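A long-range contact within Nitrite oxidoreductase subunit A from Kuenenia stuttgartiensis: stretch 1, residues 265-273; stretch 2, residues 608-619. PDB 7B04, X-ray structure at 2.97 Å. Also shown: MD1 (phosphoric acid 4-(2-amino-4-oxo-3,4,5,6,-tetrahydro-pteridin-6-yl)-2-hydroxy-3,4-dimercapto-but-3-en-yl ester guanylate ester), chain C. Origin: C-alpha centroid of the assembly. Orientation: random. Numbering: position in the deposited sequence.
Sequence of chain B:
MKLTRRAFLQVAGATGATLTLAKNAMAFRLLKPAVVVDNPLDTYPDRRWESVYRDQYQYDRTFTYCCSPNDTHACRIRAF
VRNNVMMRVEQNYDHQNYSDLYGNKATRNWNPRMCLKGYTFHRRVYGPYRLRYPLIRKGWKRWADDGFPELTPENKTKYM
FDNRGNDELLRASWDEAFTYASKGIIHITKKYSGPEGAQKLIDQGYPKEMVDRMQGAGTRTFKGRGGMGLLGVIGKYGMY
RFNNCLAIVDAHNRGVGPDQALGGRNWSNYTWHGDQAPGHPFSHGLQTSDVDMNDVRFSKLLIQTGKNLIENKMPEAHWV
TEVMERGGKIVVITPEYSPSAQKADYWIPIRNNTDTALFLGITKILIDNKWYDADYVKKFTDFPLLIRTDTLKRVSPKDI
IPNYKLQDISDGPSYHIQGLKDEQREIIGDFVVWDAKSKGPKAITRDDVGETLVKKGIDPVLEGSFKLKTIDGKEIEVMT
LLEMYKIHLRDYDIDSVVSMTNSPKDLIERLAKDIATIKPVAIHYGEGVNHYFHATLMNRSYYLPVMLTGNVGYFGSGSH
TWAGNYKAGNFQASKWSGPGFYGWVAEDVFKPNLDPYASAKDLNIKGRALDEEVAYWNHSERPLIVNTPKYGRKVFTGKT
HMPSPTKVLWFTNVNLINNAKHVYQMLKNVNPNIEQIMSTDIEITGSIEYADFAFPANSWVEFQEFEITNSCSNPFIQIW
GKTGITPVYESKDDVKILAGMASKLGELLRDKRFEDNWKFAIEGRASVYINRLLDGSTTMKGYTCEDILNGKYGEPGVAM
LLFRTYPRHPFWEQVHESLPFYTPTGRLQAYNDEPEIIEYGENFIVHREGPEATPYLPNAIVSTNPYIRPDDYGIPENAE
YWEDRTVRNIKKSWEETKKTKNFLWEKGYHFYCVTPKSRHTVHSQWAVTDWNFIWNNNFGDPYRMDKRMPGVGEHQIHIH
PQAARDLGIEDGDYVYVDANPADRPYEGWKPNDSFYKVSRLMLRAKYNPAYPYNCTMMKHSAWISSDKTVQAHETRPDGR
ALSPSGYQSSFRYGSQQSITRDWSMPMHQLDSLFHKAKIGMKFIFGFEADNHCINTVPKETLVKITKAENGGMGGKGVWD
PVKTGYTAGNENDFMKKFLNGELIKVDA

Stretch 1 265-273: RNWSNYTWH
Stretch 2 608-619: RALDEEVAYWNH

Segments far apart in sequence often meet through a short backbone register, beyond which side-chain rotamers decide the packing. Residues 265-273 and 608-619 of nitrite oxidoreductase subunit A illustrate this, burying 924 Å² between them. The two chains run parallel: CA atoms pair Arg-265 with Leu-610 (4.9 Å), Asn-266 with Asp-611 (4.6 Å), Trp-267 with Glu-612 (5.2 Å) and Ser-268 with Glu-613 (5.1 Å). Extended phi/psi values, such as -77/121 at Asn-266 and -143/153 at Glu-612, permit a single bridge between Trp-267 and Glu-612. Glu-612 N donates to Asn-266 O at 2.8 Å, and Ser-268 N makes a weak bond to Glu-612 O at 3.0 Å.

Arg-265 leaves its backbone sideways, but chi1 m (-84°), chi2 t (-168°) and chi3 near 92° bring its end across the other stretch. Arg-265 NE donates to Leu-610 O at 3.1 Å and Arg-265 NH1 to Asp-611 O at 3.0 Å, the latter almost linear at 174°. Glu-612, extended with chi1 and chi2 both t, places OE1 over one guanidinium face, 3.5 Å from Arg-265 NE. This salt bridge rests on charge alone, since no N-H points at the oxygen; Leu-610 CD2 covers the opposite face. Asn-266 (m, chi2 -21°) turns ND2 to Asp-611 OD1, a 3.1 Å hydrogen bond.

Further along, residues 270-272 adopt helical phi/psi, and the backbone register gives way to side-chain contacts. Glu-613 has CA-to-CB pointing away overall, yet chi1 of -139° and chi2 m (-65°) return its carboxylate to stretch 1. Thr-271, in rotamer p, gives OG1 to Glu-613 OE2 in a very short 2.4 Å hydrogen bond. Ser-268, also p, has its CA-to-CB bond directed toward stretch 2, and its OG accepts from Val-614 N at 3.3 Å.

Val-614 (chi1 t) points between two indoles. Val-614 CG1 lies over the six-membered ring faces of both Trp-272, 3.5 Å from the centroid, and Trp-267, 4.2 Å from the centroid, making CH-pi contacts to each. For Trp-267, chi1 near -101° and chi2 of 16° carry a side chain that starts sideways to its partners; Trp-272 uses t with chi2 -121°. The helix that runs through Trp-617 to Asn-618 then supplies Trp-617 (t, chi2 75°), whose edge approaches the Trp-272 face: their six-membered centroids are 5.8 Å apart and the planes meet at 60°. Trp-617 CB also packs 3.8 Å from Trp-267 CH2. At the Trp-272 edge, Trp-272 CH2 lies 3.0 Å from Asn-618 OD1.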

# COMPACT_ATOMS: atom_id res chain seq x y z
N ARG B 265 33.18 4.73 -9.72
CA ARG B 265 32.78 3.37 -9.42
C ARG B 265 31.26 3.26 -9.34
O ARG B 265 30.60 4.02 -8.62
CB ARG B 265 33.42 2.91 -8.12
CG ARG B 265 34.82 2.40 -8.38
CD ARG B 265 35.36 1.68 -7.20
NE ARG B 265 35.06 0.26 -7.29
CZ ARG B 265 35.70 -0.67 -6.58
NH1 ARG B 265 35.37 -1.95 -6.71
NH2 ARG B 265 36.65 -0.32 -5.73
N ASN B 266 30.72 2.33 -10.13
CA ASN B 266 29.28 2.13 -10.20
C ASN B 266 28.80 1.39 -8.96
O ASN B 266 29.29 0.30 -8.65
CB ASN B 266 28.93 1.35 -11.46
CG ASN B 266 29.37 2.04 -12.73
OD1 ASN B 266 29.59 3.25 -12.75
ND2 ASN B 266 29.54 1.26 -13.80
N TRP B 267 27.89 2.01 -8.22
CA TRP B 267 27.34 1.41 -7.01
C TRP B 267 26.18 0.49 -7.35
O TRP B 267 25.33 0.82 -8.19
CB TRP B 267 26.91 2.50 -6.03
CG TRP B 267 27.92 2.66 -4.98
CD1 TRP B 267 29.21 2.21 -5.03
CD2 TRP B 267 27.78 3.33 -3.72
NE1 TRP B 267 29.87 2.53 -3.88
CE2 TRP B 267 29.02 3.22 -3.06
CE3 TRP B 267 26.74 4.00 -3.08
CZ2 TRP B 267 29.24 3.77 -1.80
CZ3 TRP B 267 26.96 4.53 -1.82
CH2 TRP B 267 28.20 4.42 -1.20
N SER B 268 26.14 -0.66 -6.68
CA SER B 268 25.19 -1.70 -7.01
C SER B 268 23.81 -1.37 -6.43
O SER B 268 23.67 -0.54 -5.52
CB SER B 268 25.68 -3.05 -6.48
OG SER B 268 25.93 -2.98 -5.08
N ASN B 269 22.80 -2.04 -6.96
CA ASN B 269 21.42 -1.84 -6.52
C ASN B 269 20.77 -3.12 -6.00
O ASN B 269 20.24 -3.13 -4.88
CB ASN B 269 20.58 -1.26 -7.67
CG ASN B 269 20.97 0.15 -8.01
OD1 ASN B 269 21.08 1.01 -7.14
ND2 ASN B 269 21.19 0.41 -9.30
N TYR B 270 20.81 -4.19 -6.79
CA TYR B 270 20.06 -5.40 -6.46
C TYR B 270 20.56 -6.02 -5.16
O TYR B 270 19.77 -6.30 -4.25
CB TYR B 270 20.18 -6.39 -7.62
CG TYR B 270 19.23 -7.57 -7.60
CD1 TYR B 270 17.91 -7.43 -7.22
CD2 TYR B 270 19.66 -8.83 -8.01
CE1 TYR B 270 17.04 -8.50 -7.23
CE2 TYR B 270 18.80 -9.91 -8.01
CZ TYR B 270 17.49 -9.74 -7.62
OH TYR B 270 16.63 -10.82 -7.62
N THR B 271 21.86 -6.26 -5.07
CA THR B 271 22.43 -6.87 -3.88
C THR B 271 22.34 -5.95 -2.67
O THR B 271 22.05 -6.41 -1.56
CB THR B 271 23.86 -7.27 -4.17
OG1 THR B 271 24.63 -6.10 -4.49
CG2 THR B 271 23.88 -8.23 -5.34
N TRP B 272 22.64 -4.66 -2.85
CA TRP B 272 22.60 -3.71 -1.74
C TRP B 272 21.27 -3.78 -0.99
O TRP B 272 21.24 -3.67 0.24
CB TRP B 272 22.85 -2.29 -2.26
CG TRP B 272 22.40 -1.22 -1.31
CD1 TRP B 272 21.49 -0.24 -1.55
CD2 TRP B 272 22.84 -1.03 0.04
NE1 TRP B 272 21.34 0.55 -0.45
CE2 TRP B 272 22.16 0.09 0.55
CE3 TRP B 272 23.75 -1.70 0.87
CZ2 TRP B 272 22.36 0.55 1.84
CZ3 TRP B 272 23.94 -1.24 2.15
CH2 TRP B 272 23.25 -0.12 2.63
N HIS B 273 20.17 -3.94 -1.71
CA HIS B 273 18.86 -4.01 -1.08
C HIS B 273 18.56 -5.38 -0.49
O HIS B 273 17.49 -5.55 0.11
CB HIS B 273 17.78 -3.62 -2.10
CG HIS B 273 17.82 -2.18 -2.50
ND1 HIS B 273 17.17 -1.70 -3.62
CD2 HIS B 273 18.42 -1.11 -1.93
CE1 HIS B 273 17.38 -0.40 -3.72
NE2 HIS B 273 18.13 -0.01 -2.70
N ARG B 608 35.11 2.00 -18.19
CA ARG B 608 36.23 2.25 -17.29
C ARG B 608 35.75 2.60 -15.89
O ARG B 608 36.49 3.23 -15.12
CB ARG B 608 37.14 3.33 -17.87
CG ARG B 608 37.17 3.23 -19.38
CD ARG B 608 38.18 4.10 -20.05
NE ARG B 608 38.21 3.76 -21.47
CZ ARG B 608 38.87 4.44 -22.40
NH1 ARG B 608 39.57 5.51 -22.06
NH2 ARG B 608 38.82 4.05 -23.67
N ALA B 609 34.53 2.20 -15.56
CA ALA B 609 33.96 2.37 -14.24
C ALA B 609 33.92 1.00 -13.59
O ALA B 609 33.27 0.08 -14.10
CB ALA B 609 32.56 2.98 -14.32
N LEU B 610 34.62 0.85 -12.46
CA LEU B 610 34.73 -0.43 -11.78
C LEU B 610 33.56 -0.59 -10.82
O LEU B 610 33.40 0.20 -9.89
CB LEU B 610 36.06 -0.53 -11.04
CG LEU B 610 36.34 -1.84 -10.31
CD1 LEU B 610 36.36 -3.01 -11.30
CD2 LEU B 610 37.65 -1.75 -9.56
N ASP B 611 32.74 -1.61 -11.05
CA ASP B 611 31.56 -1.81 -10.22
C ASP B 611 31.96 -2.09 -8.78
O ASP B 611 33.02 -2.67 -8.50
CB ASP B 611 30.72 -2.96 -10.77
CG ASP B 611 30.14 -2.66 -12.14
OD1 ASP B 611 29.94 -1.47 -12.46
OD2 ASP B 611 29.90 -3.62 -12.90
N GLU B 612 31.10 -1.66 -7.85
CA GLU B 612 31.32 -1.87 -6.43
C GLU B 612 29.99 -2.15 -5.76
O GLU B 612 28.93 -1.73 -6.24
CB GLU B 612 32.00 -0.64 -5.78
CG GLU B 612 32.17 -0.73 -4.27
CD GLU B 612 32.85 0.49 -3.68
OE1 GLU B 612 33.35 1.33 -4.46
OE2 GLU B 612 32.89 0.61 -2.44
N GLU B 613 30.05 -2.88 -4.65
CA GLU B 613 28.88 -3.17 -3.83
C GLU B 613 28.73 -2.12 -2.73
O GLU B 613 29.71 -1.74 -2.08
CB GLU B 613 28.98 -4.56 -3.21
CG GLU B 613 27.66 -5.31 -3.21
CD GLU B 613 26.61 -4.66 -2.35
OE1 GLU B 613 26.98 -4.01 -1.36
OE2 GLU B 613 25.41 -4.80 -2.66
N VAL B 614 27.50 -1.66 -2.52
CA VAL B 614 27.24 -0.60 -1.56
C VAL B 614 27.48 -1.07 -0.12
O VAL B 614 27.87 -0.27 0.74
CB VAL B 614 25.81 -0.06 -1.75
CG1 VAL B 614 25.48 1.00 -0.71
CG2 VAL B 614 25.62 0.48 -3.15
N ALA B 615 27.28 -2.36 0.16
CA ALA B 615 27.29 -2.83 1.55
C ALA B 615 28.62 -2.56 2.24
O ALA B 615 28.66 -2.45 3.47
CB ALA B 615 26.96 -4.32 1.62
N TYR B 616 29.71 -2.46 1.48
CA TYR B 616 31.00 -2.15 2.11
C TYR B 616 30.95 -0.79 2.79
O TYR B 616 31.47 -0.63 3.90
CB TYR B 616 32.11 -2.20 1.06
CG TYR B 616 32.31 -3.58 0.49
CD1 TYR B 616 32.98 -4.56 1.21
CD2 TYR B 616 31.81 -3.92 -0.76
CE1 TYR B 616 33.16 -5.83 0.70
CE2 TYR B 616 31.98 -5.18 -1.28
CZ TYR B 616 32.66 -6.14 -0.55
OH TYR B 616 32.83 -7.40 -1.06
N TRP B 617 30.31 0.19 2.15
CA TRP B 617 30.04 1.46 2.82
C TRP B 617 29.22 1.24 4.09
O TRP B 617 29.55 1.77 5.16
CB TRP B 617 29.32 2.41 1.87
CG TRP B 617 28.64 3.53 2.57
CD1 TRP B 617 29.23 4.63 3.12
CD2 TRP B 617 27.24 3.67 2.81
NE1 TRP B 617 28.28 5.44 3.69
CE2 TRP B 617 27.05 4.88 3.51
CE3 TRP B 617 26.12 2.89 2.50
CZ2 TRP B 617 25.79 5.32 3.91
CZ3 TRP B 617 24.87 3.33 2.89
CH2 TRP B 617 24.72 4.54 3.58
N ASN B 618 28.14 0.46 3.98
CA ASN B 618 27.30 0.15 5.14
C ASN B 618 28.06 -0.61 6.22
O ASN B 618 27.63 -0.61 7.38
CB ASN B 618 26.09 -0.67 4.70
CG ASN B 618 24.95 -0.61 5.70
OD1 ASN B 618 23.86 -1.13 5.44
ND2 ASN B 618 25.18 0.03 6.83
N HIS B 619 29.17 -1.26 5.87
CA HIS B 619 29.99 -2.00 6.82
C HIS B 619 30.99 -1.11 7.53
O HIS B 619 32.04 -1.60 7.97
CB HIS B 619 30.70 -3.15 6.11
CG HIS B 619 31.08 -4.27 7.02
ND1 HIS B 619 30.16 -5.18 7.50
CD2 HIS B 619 32.28 -4.64 7.53
CE1 HIS B 619 30.78 -6.05 8.27
NE2 HIS B 619 32.06 -5.75 8.31
PB MD1 C . 15.16 2.70 -2.46
O3B MD1 C . 13.58 3.06 -2.17
O1B MD1 C . 16.01 3.69 -1.70
O2B MD1 C . 15.44 2.84 -3.94
O3A MD1 C . 15.56 1.17 -2.00
C10 MD1 C . 14.60 0.17 -1.84
C11 MD1 C . 14.99 -0.73 -0.62
O11 MD1 C . 14.19 -0.23 0.68
C12 MD1 C . 14.78 -2.02 -0.89
S12 MD1 C . 13.99 -2.47 -2.45
C13 MD1 C . 15.18 -3.22 0.03
S13 MD1 C . 14.74 -4.84 -0.66
C14 MD1 C . 15.83 -3.22 1.33
N15 MD1 C . 14.68 -3.66 2.36
C16 MD1 C . 14.94 -3.41 3.72
C15 MD1 C . 14.05 -4.03 4.75
O14 MD1 C . 13.16 -4.72 4.40
N17 MD1 C . 14.29 -3.78 6.19
C17 MD1 C . 15.45 -2.86 6.64
N16 MD1 C . 15.69 -2.62 8.05
N18 MD1 C . 16.36 -2.23 5.61
C20 MD1 C . 16.15 -2.46 4.20
N8 MD1 C . 17.02 -1.84 3.29
C7 MD1 C . 16.68 -2.05 1.74
PA MD1 C . 12.86 4.45 -2.69
O1A MD1 C . 11.38 4.23 -2.89
O2A MD1 C . 13.07 5.49 -1.63
O5' MD1 C . 13.51 5.07 -4.07
C5' MD1 C . 12.80 6.10 -4.68
C4' MD1 C . 13.39 7.50 -4.28
O4' MD1 C . 13.64 8.34 -5.56
C1' MD1 C . 12.46 9.37 -5.61
N9 MD1 C . 11.83 9.39 -6.96
C4 MD1 C . 12.52 9.85 -7.98
N3 MD1 C . 13.91 10.38 -8.07
C2 MD1 C . 14.43 10.82 -9.36
N2 MD1 C . 15.78 11.33 -9.43
N1 MD1 C . 13.62 10.75 -10.54
C6 MD1 C . 12.29 10.24 -10.45
O6 MD1 C . 11.62 10.18 -11.43
C5 MD1 C . 11.74 9.78 -9.10
N7 MD1 C . 10.57 9.27 -8.73
C8 MD1 C . 10.61 9.03 -7.40
C2' MD1 C . 11.64 8.99 -4.72
O2' MD1 C . 11.00 10.15 -4.10
C3' MD1 C . 12.55 8.17 -3.60
O3' MD1 C . 13.23 9.13 -2.74